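Side-chain contacts in succinate dehydrogenase (Membrane anchor subunit) (Mycolicibacterium smegmatis, PDB 7D6V), which probably carries electrons from succinate oxidation to quinone, as the membrane subunit of a succinate dehydrogenase with a membrane-embedded Rieske iron-sulfur cluster: residues 155-158 with 159-162; 207-210 with 211-215. All coordinates share one frame; numbering follows the deposited sequence.

Contact 1 of 2, residues 155-158 with 159-162; sequences HRYF and FYAA. With FES (Fe2/s2 (inorganic) cluster), chain J.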
ATOM      1  N   HIS C 155       7.149   1.386  34.592  1.00 11.21           N
ATOM      2  CA  HIS C 155       6.807  -0.030  34.603  1.00 11.21           C
ATOM      3  C   HIS C 155       8.039  -0.928  34.646  1.00 11.21           C
ATOM      4  O   HIS C 155       7.972  -2.036  35.188  1.00 11.21           O
ATOM      5  CB  HIS C 155       5.952  -0.357  33.382  1.00 11.21           C
ATOM      6  CG  HIS C 155       5.511  -1.783  33.322  1.00 11.21           C
ATOM      7  ND1 HIS C 155       4.862  -2.403  34.366  1.00 11.21           N
ATOM      8  CD2 HIS C 155       5.634  -2.712  32.349  1.00 11.21           C
ATOM      9  CE1 HIS C 155       4.600  -3.654  34.036  1.00 11.21           C
ATOM     10  NE2 HIS C 155       5.056  -3.865  32.817  1.00 11.21           N
ATOM     11  N   ARG C 156       9.163  -0.481  34.083  1.00 11.74           N
ATOM     12  CA  ARG C 156      10.359  -1.321  34.053  1.00 11.74           C
ATOM     13  C   ARG C 156      10.893  -1.609  35.452  1.00 11.74           C
ATOM     14  O   ARG C 156      11.490  -2.666  35.687  1.00 11.74           O
ATOM     15  CB  ARG C 156      11.434  -0.661  33.192  1.00 11.74           C
ATOM     16  CG  ARG C 156      11.798   0.748  33.612  1.00 11.74           C
ATOM     17  CD  ARG C 156      12.770   1.381  32.637  1.00 11.74           C
ATOM     18  NE  ARG C 156      12.121   1.712  31.374  1.00 11.74           N
ATOM     19  CZ  ARG C 156      12.679   2.439  30.414  1.00 11.74           C
ATOM     20  NH1 ARG C 156      13.902   2.917  30.571  1.00 11.74           N
ATOM     21  NH2 ARG C 156      12.014   2.690  29.298  1.00 11.74           N
ATOM     22  N   TYR C 157      10.672  -0.702  36.402  1.00 12.42           N
ATOM     23  CA  TYR C 157      11.147  -0.945  37.758  1.00 12.42           C
ATOM     24  C   TYR C 157      10.291  -1.992  38.456  1.00 12.42           C
ATOM     25  O   TYR C 157      10.808  -2.847  39.189  1.00 12.42           O
ATOM     26  CB  TYR C 157      11.173   0.365  38.537  1.00 12.42           C
ATOM     27  CG  TYR C 157      12.254   1.283  38.037  1.00 12.42           C
ATOM     28  CD1 TYR C 157      13.478   1.362  38.677  1.00 12.42           C
ATOM     29  CD2 TYR C 157      12.059   2.049  36.901  1.00 12.42           C
ATOM     30  CE1 TYR C 157      14.470   2.189  38.208  1.00 12.42           C
ATOM     31  CE2 TYR C 157      13.042   2.874  36.426  1.00 12.42           C
ATOM     32  CZ  TYR C 157      14.243   2.942  37.081  1.00 12.42           C
ATOM     33  OH  TYR C 157      15.223   3.772  36.605  1.00 12.42           O
ATOM     34  N   PHE C 158       8.982  -1.962  38.217  1.00 11.93           N
ATOM     35  CA  PHE C 158       8.137  -3.048  38.690  1.00 11.93           C
ATOM     36  C   PHE C 158       8.457  -4.345  37.966  1.00 11.93           C
ATOM     37  O   PHE C 158       8.259  -5.425  38.524  1.00 11.93           O
ATOM     38  CB  PHE C 158       6.667  -2.672  38.529  1.00 11.93           C
ATOM     39  CG  PHE C 158       6.272  -1.472  39.330  1.00 11.93           C
ATOM     40  CD1 PHE C 158       6.409  -1.473  40.706  1.00 11.93           C
ATOM     41  CD2 PHE C 158       5.784  -0.337  38.711  1.00 11.93           C
ATOM     42  CE1 PHE C 158       6.062  -0.370  41.447  1.00 11.93           C
ATOM     43  CE2 PHE C 158       5.432   0.767  39.450  1.00 11.93           C
ATOM     44  CZ  PHE C 158       5.570   0.751  40.819  1.00 11.93           C
ATOM     45  N   PHE C 159       8.979  -4.260  36.743  1.00 11.24           N
ATOM     46  CA  PHE C 159       9.466  -5.452  36.056  1.00 11.24           C
ATOM     47  C   PHE C 159      10.682  -6.041  36.761  1.00 11.24           C
ATOM     48  O   PHE C 159      10.783  -7.261  36.924  1.00 11.24           O
ATOM     49  CB  PHE C 159       9.780  -5.113  34.598  1.00 11.24           C
ATOM     50  CG  PHE C 159      10.645  -6.126  33.911  1.00 11.24           C
ATOM     51  CD1 PHE C 159      10.146  -7.369  33.573  1.00 11.24           C
ATOM     52  CD2 PHE C 159      11.957  -5.829  33.594  1.00 11.24           C
ATOM     53  CE1 PHE C 159      10.938  -8.293  32.943  1.00 11.24           C
ATOM     54  CE2 PHE C 159      12.752  -6.751  32.964  1.00 11.24           C
ATOM     55  CZ  PHE C 159      12.244  -7.985  32.639  1.00 11.24           C
ATOM     56  N   TYR C 160      11.615  -5.191  37.191  1.00 11.33           N
ATOM     57  CA  TYR C 160      12.754  -5.679  37.968  1.00 11.33           C
ATOM     58  C   TYR C 160      12.294  -6.313  39.278  1.00 11.33           C
ATOM     59  O   TYR C 160      12.771  -7.391  39.675  1.00 11.33           O
ATOM     60  CB  TYR C 160      13.734  -4.541  38.252  1.00 11.33           C
ATOM     61  CG  TYR C 160      14.136  -3.726  37.045  1.00 11.33           C
ATOM     62  CD1 TYR C 160      14.323  -4.321  35.808  1.00 11.33           C
ATOM     63  CD2 TYR C 160      14.339  -2.358  37.148  1.00 11.33           C
ATOM     64  CE1 TYR C 160      14.690  -3.577  34.708  1.00 11.33           C
ATOM     65  CE2 TYR C 160      14.704  -1.606  36.054  1.00 11.33           C
ATOM     66  CZ  TYR C 160      14.881  -2.222  34.836  1.00 11.33           C
ATOM     67  OH  TYR C 160      15.249  -1.481  33.738  1.00 11.33           O
ATOM     68  N   ALA C 161      11.359  -5.653  39.964  1.00 11.73           N
ATOM     69  CA  ALA C 161      10.818  -6.208  41.199  1.00 11.73           C
ATOM     70  C   ALA C 161      10.139  -7.547  40.946  1.00 11.73           C
ATOM     71  O   ALA C 161      10.246  -8.471  41.760  1.00 11.73           O
ATOM     72  CB  ALA C 161       9.843  -5.219  41.834  1.00 11.73           C
ATOM     73  N   ALA C 162       9.430  -7.667  39.823  1.00 12.19           N
ATOM     74  CA  ALA C 162       8.777  -8.918  39.473  1.00 12.19           C
ATOM     75  C   ALA C 162       9.789 -10.010  39.172  1.00 12.19           C
ATOM     76  O   ALA C 162       9.530 -11.179  39.460  1.00 12.19           O
ATOM     77  CB  ALA C 162       7.849  -8.708  38.279  1.00 12.19           C
TER
HETATM   78 FE1  FES J 303       2.855  -6.450  30.477  1.00 12.80          FE
HETATM   79 FE2  FES J 303       5.355  -5.851  31.273  1.00 12.80          FE
HETATM   80  S1  FES J 303       4.222  -4.965  29.608  1.00 12.80           S
HETATM   81  S2  FES J 303       4.017  -7.386  32.093  1.00 12.80           S

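Contact 2 of 2, residues 207-210 with 211-215; sequences HSCR and HVTGG. With FES (Fe2/s2 (inorganic) cluster), chain J.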
ATOM      1  N   HIS C 207       6.769  -6.197  27.767  1.00 11.22           N
ATOM      2  CA  HIS C 207       7.188  -5.206  26.781  1.00 11.22           C
ATOM      3  C   HIS C 207       8.429  -4.451  27.235  1.00 11.22           C
ATOM      4  O   HIS C 207       9.240  -4.043  26.398  1.00 11.22           O
ATOM      5  CB  HIS C 207       6.056  -4.222  26.502  1.00 11.22           C
ATOM      6  CG  HIS C 207       5.076  -4.700  25.480  1.00 11.22           C
ATOM      7  ND1 HIS C 207       3.831  -5.185  25.813  1.00 11.22           N
ATOM      8  CD2 HIS C 207       5.155  -4.761  24.130  1.00 11.22           C
ATOM      9  CE1 HIS C 207       3.186  -5.529  24.713  1.00 11.22           C
ATOM     10  NE2 HIS C 207       3.968  -5.282  23.678  1.00 11.22           N
ATOM     11  N   SER C 208       8.585  -4.237  28.541  1.00 11.19           N
ATOM     12  CA  SER C 208       9.802  -3.611  29.046  1.00 11.19           C
ATOM     13  C   SER C 208      10.994  -4.549  28.948  1.00 11.19           C
ATOM     14  O   SER C 208      12.120  -4.094  28.728  1.00 11.19           O
ATOM     15  CB  SER C 208       9.603  -3.154  30.489  1.00 11.19           C
ATOM     16  OG  SER C 208       8.682  -2.085  30.561  1.00 11.19           O
ATOM     17  N   CYS C 209      10.773  -5.853  29.119  1.00 11.32           N
ATOM     18  CA  CYS C 209      11.844  -6.820  28.911  1.00 11.32           C
ATOM     19  C   CYS C 209      12.321  -6.805  27.464  1.00 11.32           C
ATOM     20  O   CYS C 209      13.525  -6.879  27.198  1.00 11.32           O
ATOM     21  CB  CYS C 209      11.371  -8.218  29.305  1.00 11.32           C
ATOM     22  SG  CYS C 209      12.608  -9.512  29.092  1.00 11.32           S
ATOM     23  N   ARG C 210      11.385  -6.707  26.519  1.00 10.86           N
ATOM     24  CA  ARG C 210      11.746  -6.635  25.109  1.00 10.86           C
ATOM     25  C   ARG C 210      12.611  -5.416  24.824  1.00 10.86           C
ATOM     26  O   ARG C 210      13.585  -5.496  24.068  1.00 10.86           O
ATOM     27  CB  ARG C 210      10.479  -6.602  24.258  1.00 10.86           C
ATOM     28  CG  ARG C 210      10.691  -6.885  22.790  1.00 10.86           C
ATOM     29  CD  ARG C 210       9.409  -6.652  22.023  1.00 10.86           C
ATOM     30  NE  ARG C 210       9.571  -6.872  20.592  1.00 10.86           N
ATOM     31  CZ  ARG C 210       8.759  -6.375  19.670  1.00 10.86           C
ATOM     32  NH1 ARG C 210       7.730  -5.625  20.028  1.00 10.86           N
ATOM     33  NH2 ARG C 210       8.977  -6.623  18.390  1.00 10.86           N
ATOM     34  N   HIS C 211      12.264  -4.278  25.420  1.00 11.68           N
ATOM     35  CA  HIS C 211      13.049  -3.064  25.241  1.00 11.68           C
ATOM     36  C   HIS C 211      14.424  -3.187  25.886  1.00 11.68           C
ATOM     37  O   HIS C 211      15.434  -2.806  25.284  1.00 11.68           O
ATOM     38  CB  HIS C 211      12.279  -1.880  25.819  1.00 11.68           C
ATOM     39  CG  HIS C 211      13.042  -0.595  25.809  1.00 11.68           C
ATOM     40  ND1 HIS C 211      13.602  -0.060  26.947  1.00 11.68           N
ATOM     41  CD2 HIS C 211      13.323   0.269  24.807  1.00 11.68           C
ATOM     42  CE1 HIS C 211      14.204   1.072  26.644  1.00 11.68           C
ATOM     43  NE2 HIS C 211      14.051   1.296  25.353  1.00 11.68           N
ATOM     44  N   VAL C 212      14.483  -3.720  27.106  1.00 11.78           N
ATOM     45  CA  VAL C 212      15.737  -3.752  27.851  1.00 11.78           C
ATOM     46  C   VAL C 212      16.718  -4.737  27.227  1.00 11.78           C
ATOM     47  O   VAL C 212      17.923  -4.468  27.158  1.00 11.78           O
ATOM     48  CB  VAL C 212      15.461  -4.071  29.331  1.00 11.78           C
ATOM     49  CG1 VAL C 212      16.725  -4.511  30.035  1.00 11.78           C
ATOM     50  CG2 VAL C 212      14.875  -2.860  30.025  1.00 11.78           C
ATOM     51  N   THR C 213      16.228  -5.886  26.754  1.00 12.39           N
ATOM     52  CA  THR C 213      17.129  -6.909  26.234  1.00 12.39           C
ATOM     53  C   THR C 213      17.808  -6.448  24.951  1.00 12.39           C
ATOM     54  O   THR C 213      19.036  -6.325  24.895  1.00 12.39           O
ATOM     55  CB  THR C 213      16.368  -8.215  26.007  1.00 12.39           C
ATOM     56  OG1 THR C 213      15.125  -7.943  25.352  1.00 12.39           O
ATOM     57  CG2 THR C 213      16.101  -8.905  27.332  1.00 12.39           C
ATOM     58  N   GLY C 214      17.032  -6.202  23.901  1.00 12.87           N
ATOM     59  CA  GLY C 214      17.613  -5.660  22.690  1.00 12.87           C
ATOM     60  C   GLY C 214      16.740  -4.689  21.926  1.00 12.87           C
ATOM     61  O   GLY C 214      17.107  -4.258  20.832  1.00 12.87           O
ATOM     62  N   GLY C 215      15.588  -4.326  22.488  1.00 12.79           N
ATOM     63  CA  GLY C 215      14.664  -3.468  21.768  1.00 12.79           C
ATOM     64  C   GLY C 215      15.186  -2.065  21.545  1.00 12.79           C
ATOM     65  O   GLY C 215      14.878  -1.439  20.529  1.00 12.79           O
TER
HETATM   66 FE1  FES J 303       2.855  -6.450  30.477  1.00 12.80          FE
HETATM   67 FE2  FES J 303       5.355  -5.851  31.273  1.00 12.80          FE
HETATM   68  S1  FES J 303       4.222  -4.965  29.608  1.00 12.80           S
HETATM   69  S2  FES J 303       4.017  -7.386  32.093  1.00 12.80           S

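Contact 1 of 2, residues 155-158 with 159-162
At the Rieske-type cluster site, helix 155-175 opens with a cluster ligand, and one turn further on Tyr160 packs against Tyr157 and Arg156. His155 illustrates how such a ligand is placed: with CG anti to the backbone N (chi1 -178°), its ring edge is turned to FE2, NE2 lying 2.5 Å from FE2 and the iron in the ring plane. Cys206 SG also binds iron of the cluster, while Thr113 OG1 bonds His155 ND1 and so fixes the rotation of the ring. Beneath the side chains run ordinary helical bonds, such as Phe159 N to His155 O at 2.9 Å.

Tyr157 and Tyr160 point the same way and form a T-shaped (edge-to-face) pair: the edge of Tyr160 approaches one face of Tyr157, offset toward its rim, with centroids 5.5 Å apart and planes at 71°. Their nearest side-chain atoms are Tyr157 CD1 and Tyr160 CD2, 4.1 Å apart. Arg156 runs alongside Tyr160, but its guanidinium leads on to salt bridges with Asp233, Asp237 and Glu229 of the iron-sulfur subunit, which probably neutralise this buried charge. Arg156 O accepts Tyr160 N at 2.9 Å and, because CG of Tyr160 stands beside the backbone N (chi1 -50°), also faces the Tyr160 ring, 3.0 Å from its plane and over its centre.

Contact 2 of 2, residues 207-210 with 211-215
The short helix 207-215, which starts beside the iron-sulfur cluster and finishes in a wider pi-type turn, is tied together near its end by Thr213 and Cys209. Thr213 returns to the preceding turn twice: its backbone N donates to Cys209 O at 2.9 Å, and its OG1 donates to the same oxygen at 2.7 Å. The two donors come from opposite faces of the carbonyl plane, so one acceptor is gripped from both sides. Thr213 can do this because chi1 of 45° tucks OG1 between the backbone N and the carbonyl carbon, folding the hydroxyl back onto its own helix. The same rotation leaves the methyl CG2 4.0 Å from Cys209 SG, an apolar touch next to the polar one.

Beyond Thr213 the bonding shifts by one residue. Gly214 adopts a backbone conformation (phi -145°) far from helical, and Gly215 N then reaches Arg210 O at 2.8 Å in a weak, bent bond spanning five residues, which defines the pi-type turn. At the other end, His207 turns its ring edge to the cluster, with ND1 3.8 Å from S1 and its backbone N 3.4 Å from the same sulfur.

Arg210 extends its whole chain away from this turn to bond Ser234 through NE and Asn222 of the iron-sulfur subunit through NH2. Helix 207-215 packs on two helices of its own chain, Arg210 and Thr213 on 224-237 and Cys209 and Val212 on 155-175, and the iron-sulfur subunit also borders it, with His211 on Asp233 of that chain.

How the contacts relate
Each contact joins consecutive turns at the start of its own helix, 155-175 or 207-215, and both helices start at the same iron-sulfur cluster. They use it differently: contact 1 supplies a histidine ligand to iron, whereas contact 2 brings a ring edge and a backbone nitrogen near a bridging sulfide. The helices touch directly, Phe159 CZ lying 3.5 Å from Cys209 CB. Contact 1 is partly buried, its side chains combining metal coordination, a tyrosine pair and an arginine paired with acids of the iron-sulfur subunit; contact 2 is buried although farther from the chain's centre, and relies on a hydroxyl and backbone bonds. Glu229 of the iron-sulfur subunit joins them, pairing with Arg156 and bonding Ser208.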